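Local coordinates for protein delta-aminolevulinic acid dehydratase (Toxoplasma gondii ME49, PDB 3OBK) that catalyses the condensation of two molecules of 5-aminolevulinic acid into the pyrrole porphobilinogen, an early step of tetrapyrrole biosynthesis, at residues A[45-50]-A[89-94]; A[129-134]-A[176-181]. All blocks are in the same frame, centred on the assembly; numbering follows the deposited sequence.

Interaction 1. Residues A[45-50]-A[89-94]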
loop_
_atom_site.group_PDB
_atom_site.type_symbol
_atom_site.label_atom_id
_atom_site.label_comp_id
_atom_site.label_asym_id
_atom_site.label_seq_id
_atom_site.Cartn_x
_atom_site.Cartn_y
_atom_site.Cartn_z
ATOM N N SER A 45 -31.881 -4.299 -1.123
ATOM C CA SER A 45 -30.604 -4.886 -0.779
ATOM C C SER A 45 -30.805 -6.141 0.087
ATOM O O SER A 45 -29.832 -6.799 0.451
ATOM C CB SER A 45 -29.699 -3.867 -0.055
ATOM O OG SER A 45 -29.347 -2.748 -0.899
ATOM N N LEU A 46 -32.041 -6.510 0.389
ATOM C CA LEU A 46 -32.300 -7.702 1.199
ATOM C C LEU A 46 -32.759 -8.887 0.332
ATOM O O LEU A 46 -33.535 -8.719 -0.612
ATOM C CB LEU A 46 -33.353 -7.406 2.272
ATOM C CG LEU A 46 -33.114 -6.161 3.149
ATOM C CD1 LEU A 46 -34.226 -5.952 4.178
ATOM C CD2 LEU A 46 -31.692 -6.173 3.832
ATOM N N ILE A 47 -32.248 -10.072 0.669
ATOM C CA ILE A 47 -32.626 -11.329 0.064
ATOM C C ILE A 47 -33.421 -12.118 1.108
ATOM O O ILE A 47 -32.973 -12.282 2.253
ATOM C CB ILE A 47 -31.375 -12.144 -0.343
ATOM C CG1 ILE A 47 -30.448 -11.329 -1.246
ATOM C CG2 ILE A 47 -31.764 -13.349 -1.058
ATOM C CD1 ILE A 47 -29.130 -11.975 -1.510
ATOM N N TYR A 48 -34.585 -12.628 0.721
ATOM C CA TYR A 48 -35.464 -13.310 1.660
ATOM C C TYR A 48 -35.427 -14.814 1.408
ATOM O O TYR A 48 -35.818 -15.274 0.330
ATOM C CB TYR A 48 -36.894 -12.773 1.477
ATOM C CG TYR A 48 -37.937 -13.216 2.489
ATOM C CD1 TYR A 48 -37.583 -13.547 3.782
ATOM C CD2 TYR A 48 -39.288 -13.244 2.158
ATOM C CE1 TYR A 48 -38.529 -13.924 4.715
ATOM C CE2 TYR A 48 -40.266 -13.609 3.102
ATOM C CZ TYR A 48 -39.860 -13.951 4.383
ATOM O OH TYR A 48 -40.736 -14.355 5.350
ATOM N N PRO A 49 -34.953 -15.594 2.387
ATOM C CA PRO A 49 -34.858 -17.021 2.143
ATOM C C PRO A 49 -36.053 -17.806 2.682
ATOM O O PRO A 49 -36.431 -17.623 3.838
ATOM C CB PRO A 49 -33.557 -17.427 2.872
ATOM C CG PRO A 49 -33.022 -16.192 3.523
ATOM C CD PRO A 49 -34.206 -15.243 3.597
ATOM N N LEU A 50 -36.622 -18.664 1.834
ATOM C CA LEU A 50 -37.840 -19.396 2.173
ATOM C C LEU A 50 -37.691 -20.898 1.965
ATOM O O LEU A 50 -36.822 -21.367 1.212
ATOM C CB LEU A 50 -39.017 -18.901 1.342
ATOM C CG LEU A 50 -39.356 -17.410 1.492
ATOM C CD1 LEU A 50 -40.250 -16.956 0.370
ATOM C CD2 LEU A 50 -39.977 -17.148 2.887
ATOM N N ALA A 89 -35.574 -10.085 -4.189
ATOM C CA ALA A 89 -34.775 -11.316 -4.331
ATOM C C ALA A 89 -35.086 -12.368 -3.286
ATOM O O ALA A 89 -35.057 -12.106 -2.096
ATOM C CB ALA A 89 -33.301 -10.987 -4.293
ATOM N N PHE A 90 -35.298 -13.585 -3.747
ATOM C CA PHE A 90 -35.800 -14.653 -2.910
ATOM C C PHE A 90 -34.997 -15.905 -3.173
ATOM O O PHE A 90 -34.765 -16.291 -4.318
ATOM C CB PHE A 90 -37.276 -14.936 -3.226
ATOM C CG PHE A 90 -38.158 -13.747 -3.095
ATOM C CD1 PHE A 90 -38.851 -13.527 -1.941
ATOM C CD2 PHE A 90 -38.265 -12.833 -4.113
ATOM C CE1 PHE A 90 -39.655 -12.426 -1.812
ATOM C CE2 PHE A 90 -39.051 -11.729 -3.989
ATOM C CZ PHE A 90 -39.738 -11.516 -2.825
ATOM N N MET A 91 -34.589 -16.548 -2.104
ATOM C CA MET A 91 -33.736 -17.713 -2.177
ATOM C C MET A 91 -34.653 -18.862 -1.740
ATOM O O MET A 91 -35.409 -18.702 -0.788
ATOM C CB MET A 91 -32.563 -17.462 -1.215
ATOM C CG MET A 91 -31.318 -18.285 -1.331
ATOM S SD MET A 91 -30.007 -17.617 -0.200
ATOM C CE MET A 91 -29.008 -16.550 -1.242
ATOM N N LEU A 92 -34.614 -19.995 -2.436
ATOM C CA LEU A 92 -35.537 -21.111 -2.172
ATOM C C LEU A 92 -34.861 -22.420 -1.794
ATOM O O LEU A 92 -34.008 -22.929 -2.508
ATOM C CB LEU A 92 -36.411 -21.402 -3.395
ATOM C CG LEU A 92 -37.051 -20.247 -4.141
ATOM C CD1 LEU A 92 -37.786 -20.860 -5.302
ATOM C CD2 LEU A 92 -37.980 -19.427 -3.243
ATOM N N PHE A 93 -35.298 -22.990 -0.692
ATOM C CA PHE A 93 -34.765 -24.236 -0.212
ATOM C C PHE A 93 -35.906 -25.258 -0.151
ATOM O O PHE A 93 -36.996 -24.931 0.292
ATOM C CB PHE A 93 -34.203 -24.019 1.180
ATOM C CG PHE A 93 -33.056 -23.059 1.243
ATOM C CD1 PHE A 93 -31.777 -23.458 0.890
ATOM C CD2 PHE A 93 -33.232 -21.794 1.740
ATOM C CE1 PHE A 93 -30.712 -22.585 1.001
ATOM C CE2 PHE A 93 -32.181 -20.927 1.873
ATOM C CZ PHE A 93 -30.931 -21.302 1.507
ATOM N N PRO A 94 -35.673 -26.482 -0.626
ATOM C CA PRO A 94 -36.692 -27.532 -0.540
ATOM C C PRO A 94 -36.509 -28.487 0.637
ATOM O O PRO A 94 -35.424 -29.010 0.844
ATOM C CB PRO A 94 -36.492 -28.298 -1.834
ATOM C CG PRO A 94 -35.045 -28.184 -2.101
ATOM C CD PRO A 94 -34.566 -26.881 -1.499
HETATM O O HOH W 1 -34.310 -7.682 -2.887
#
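Y48 and F90 sit abreast on two neighbouring parallel strands, 46-50 and 89-94, whose axes diverge by 25°. Four backbone hydrogen bonds join them in register: Y48 N to A89 O (2.9 Å), M91 N to Y48 O (3.0 Å), L50 N to M91 O and F93 N to L50 O. F93 CB lies 3.7 Å from L50 O, the atom that also takes its N-H. With CG anti to the carbonyl carbon (chi1 -63°), CG stands beside the backbone N, 4.1 Å from L50 O. CD2 stays 3.7 Å from L50 O, and CE2 meets P49 CB at 3.9 Å, the proline carbon lying at the ring edge and in its plane. Beyond the strands the ring meets F222 edge-to-face and touches bound porphobilinogen. I47, P49, A89 and M91 occupy the same face; I47 CG2 rests on M91 CB (4.2 Å), and I47, P49, M91 and F93 all reach strand 287-291. On the other face the Y48 and F90 side chains cross obliquely, F90 CE1 coming to the edge of the tyrosine ring, 4.1 Å from Y48 CD2. L50 CD2 covers one face of that ring toward its rim, while Y48 OH is hydrogen-bonded to E78 OE2 of helix 72-84. Y48, L50 and F90 all pack on this helix, which lies between the two strands in sequence. This is one parallel strand pair of the family's TIM barrel, with I47, P49 and M91 facing the interior, helix 72-84 outside and F93 at the product pocket.

Interaction 2. Residues A[129-134]-A[176-181]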
loop_
_atom_site.group_PDB
_atom_site.type_symbol
_atom_site.label_atom_id
_atom_site.label_comp_id
_atom_site.label_asym_id
_atom_site.label_seq_id
_atom_site.Cartn_x
_atom_site.Cartn_y
_atom_site.Cartn_z
ATOM N N VAL A 129 -39.803 -11.695 -10.894
ATOM C CA VAL A 129 -39.231 -11.985 -9.564
ATOM C C VAL A 129 -37.777 -12.422 -9.721
ATOM O O VAL A 129 -37.430 -13.084 -10.698
ATOM C CB VAL A 129 -40.061 -13.102 -8.787
ATOM C CG1 VAL A 129 -39.905 -14.495 -9.452
ATOM C CG2 VAL A 129 -39.687 -13.164 -7.284
ATOM N N LEU A 130 -36.927 -12.051 -8.772
ATOM C CA LEU A 130 -35.544 -12.565 -8.754
ATOM C C LEU A 130 -35.393 -13.841 -7.876
ATOM O O LEU A 130 -35.558 -13.789 -6.668
ATOM C CB LEU A 130 -34.600 -11.464 -8.284
ATOM C CG LEU A 130 -33.143 -11.634 -8.684
ATOM C CD1 LEU A 130 -33.025 -11.483 -10.197
ATOM C CD2 LEU A 130 -32.267 -10.618 -7.951
ATOM N N LEU A 131 -35.093 -14.980 -8.494
ATOM C CA LEU A 131 -34.978 -16.250 -7.762
ATOM C C LEU A 131 -33.555 -16.780 -7.706
ATOM O O LEU A 131 -32.875 -16.857 -8.704
ATOM C CB LEU A 131 -35.885 -17.312 -8.375
ATOM C CG LEU A 131 -37.353 -16.931 -8.542
ATOM C CD1 LEU A 131 -38.154 -18.109 -9.111
ATOM C CD2 LEU A 131 -37.954 -16.416 -7.219
ATOM N N LEU A 132 -33.119 -17.139 -6.505
ATOM C CA LEU A 132 -31.783 -17.669 -6.269
ATOM C C LEU A 132 -31.977 -19.051 -5.665
ATOM O O LEU A 132 -32.558 -19.175 -4.602
ATOM C CB LEU A 132 -31.027 -16.783 -5.263
ATOM C CG LEU A 132 -30.548 -15.359 -5.587
ATOM C CD1 LEU A 132 -31.680 -14.515 -6.224
ATOM C CD2 LEU A 132 -29.989 -14.661 -4.291
ATOM N N ALA A 133 -31.505 -20.089 -6.350
ATOM C CA ALA A 133 -31.696 -21.474 -5.907
ATOM C C ALA A 133 -30.372 -21.986 -5.376
ATOM O O ALA A 133 -29.341 -21.757 -5.982
ATOM C CB ALA A 133 -32.158 -22.325 -7.049
ATOM N N ASP A 134 -30.388 -22.683 -4.250
ATOM C CA ASP A 134 -29.174 -23.242 -3.708
ATOM C C ASP A 134 -28.683 -24.391 -4.611
ATOM O O ASP A 134 -29.489 -25.037 -5.293
ATOM C CB ASP A 134 -29.451 -23.735 -2.295
ATOM C CG ASP A 134 -28.206 -24.154 -1.566
ATOM O OD1 ASP A 134 -27.653 -23.328 -0.780
ATOM O OD2 ASP A 134 -27.784 -25.319 -1.781
ATOM N N GLY A 176 -35.865 -21.835 -14.620
ATOM C CA GLY A 176 -36.080 -20.388 -14.549
ATOM C C GLY A 176 -35.260 -19.669 -13.480
ATOM O O GLY A 176 -35.342 -18.460 -13.381
ATOM N N ALA A 177 -34.479 -20.378 -12.668
ATOM C CA ALA A 177 -33.652 -19.719 -11.667
ATOM C C ALA A 177 -32.775 -18.640 -12.271
ATOM O O ALA A 177 -32.117 -18.871 -13.283
ATOM C CB ALA A 177 -32.785 -20.735 -10.964
ATOM N N ASP A 178 -32.750 -17.466 -11.639
ATOM C CA ASP A 178 -31.967 -16.328 -12.135
ATOM C C ASP A 178 -30.511 -16.457 -11.733
ATOM O O ASP A 178 -29.604 -16.124 -12.520
ATOM C CB ASP A 178 -32.529 -15.026 -11.594
ATOM C CG ASP A 178 -33.926 -14.754 -12.099
ATOM O OD1 ASP A 178 -34.059 -14.339 -13.271
ATOM O OD2 ASP A 178 -34.894 -14.974 -11.335
ATOM N N MET A 179 -30.306 -16.931 -10.500
ATOM C CA MET A 179 -29.001 -17.211 -9.948
ATOM C C MET A 179 -28.973 -18.626 -9.392
ATOM O O MET A 179 -29.903 -19.040 -8.715
ATOM C CB MET A 179 -28.687 -16.280 -8.762
ATOM C CG MET A 179 -28.786 -14.764 -8.958
ATOM S SD MET A 179 -27.741 -13.801 -7.743
ATOM C CE MET A 179 -26.113 -14.301 -8.329
ATOM N N VAL A 180 -27.891 -19.358 -9.621
ATOM C CA VAL A 180 -27.618 -20.558 -8.820
ATOM C C VAL A 180 -26.576 -20.167 -7.768
ATOM O O VAL A 180 -25.666 -19.389 -8.038
ATOM C CB VAL A 180 -27.190 -21.764 -9.692
ATOM C CG1 VAL A 180 -28.303 -22.101 -10.718
ATOM C CG2 VAL A 180 -25.891 -21.489 -10.404
ATOM N N CYS A 181 -26.732 -20.709 -6.566
ATOM C CA CYS A 181 -25.913 -20.357 -5.404
ATOM C C CYS A 181 -25.261 -21.584 -4.791
ATOM O O CYS A 181 -25.839 -22.204 -3.899
ATOM C CB CYS A 181 -26.799 -19.680 -4.369
ATOM S SG CYS A 181 -27.779 -18.338 -5.093
#
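L132 stands on the same face of the sheet as M179 and C181 and packs between them. Its CG lies 3.8 Å from both CB and CG of M179, the two side chains running side by side in the same direction, while L132 CB presses on C181 SG at 3.6 Å. The sulfur sits there because SG is anti to the carbonyl carbon (chi1 -50°), beside the backbone N. L208 of strand 206-213 touches L132, M179 and C181 from the next strand over. On the opposite face the bumps are small: A133 CB meets A177 CB at 4.3 Å, and I119 of helix 114-125 packs on A177 as well as on L131. This is a beta-alpha-beta unit of the TIM barrel: strand 130-135 leads through helix 158-175 to its parallel neighbour, and G176, at positive phi, ends that helix in a Schellman motif. Where the chain turns into the strand, D178 leaves its backbone toward strand 130-134. Its OD2 takes the L131 N-H at 2.8 Å, almost straight (173°), on the anti side of the carboxylate. V129 O is only 3.2 Å from D178 OD2, acceptor against acceptor; K123 makes a salt bridge to D178 OD2 and a hydrogen bond to V129 O, which would offset their repulsion. L130 crosses the D178 side chain at a slant, bringing CD1 within 3.8 Å of D178 CB. L131 O in turn receives two N-H groups, from M179 and, on a more bent line (137°), from D178. Farther along, A133 N bonds M179 O and C181 N bonds A133 O. At the C-terminal end of strand 130-134, D134 OD1 is hydrogen-bonded to S183 OG and also makes a weak hydrogen bond to porphobilinogen.

Overall arrangement
Interactions 1 and 2 are two neighbouring strand pairs of one barrel, nearly equal in contact area; both are buried, interaction 1 throughout, interaction 2 except for the partly exposed D178 at its start. Strand 89-95 of interaction 1 is itself paired with strand 130-135 of interaction 2, F90 probably bonding L130 and L132 through its backbone, so the four strands run 46-53, 89-95, 130-135, 179-182. Helix 114-125 backs both. Across interaction 1, main-chain bonds and apolar or aromatic groups do the work; interaction 2 adds a charged side chain, D178. Each meets the second subunit near its starting end and the porphobilinogen pocket farther along, through aromatic F93 in one and acidic D134 in the other.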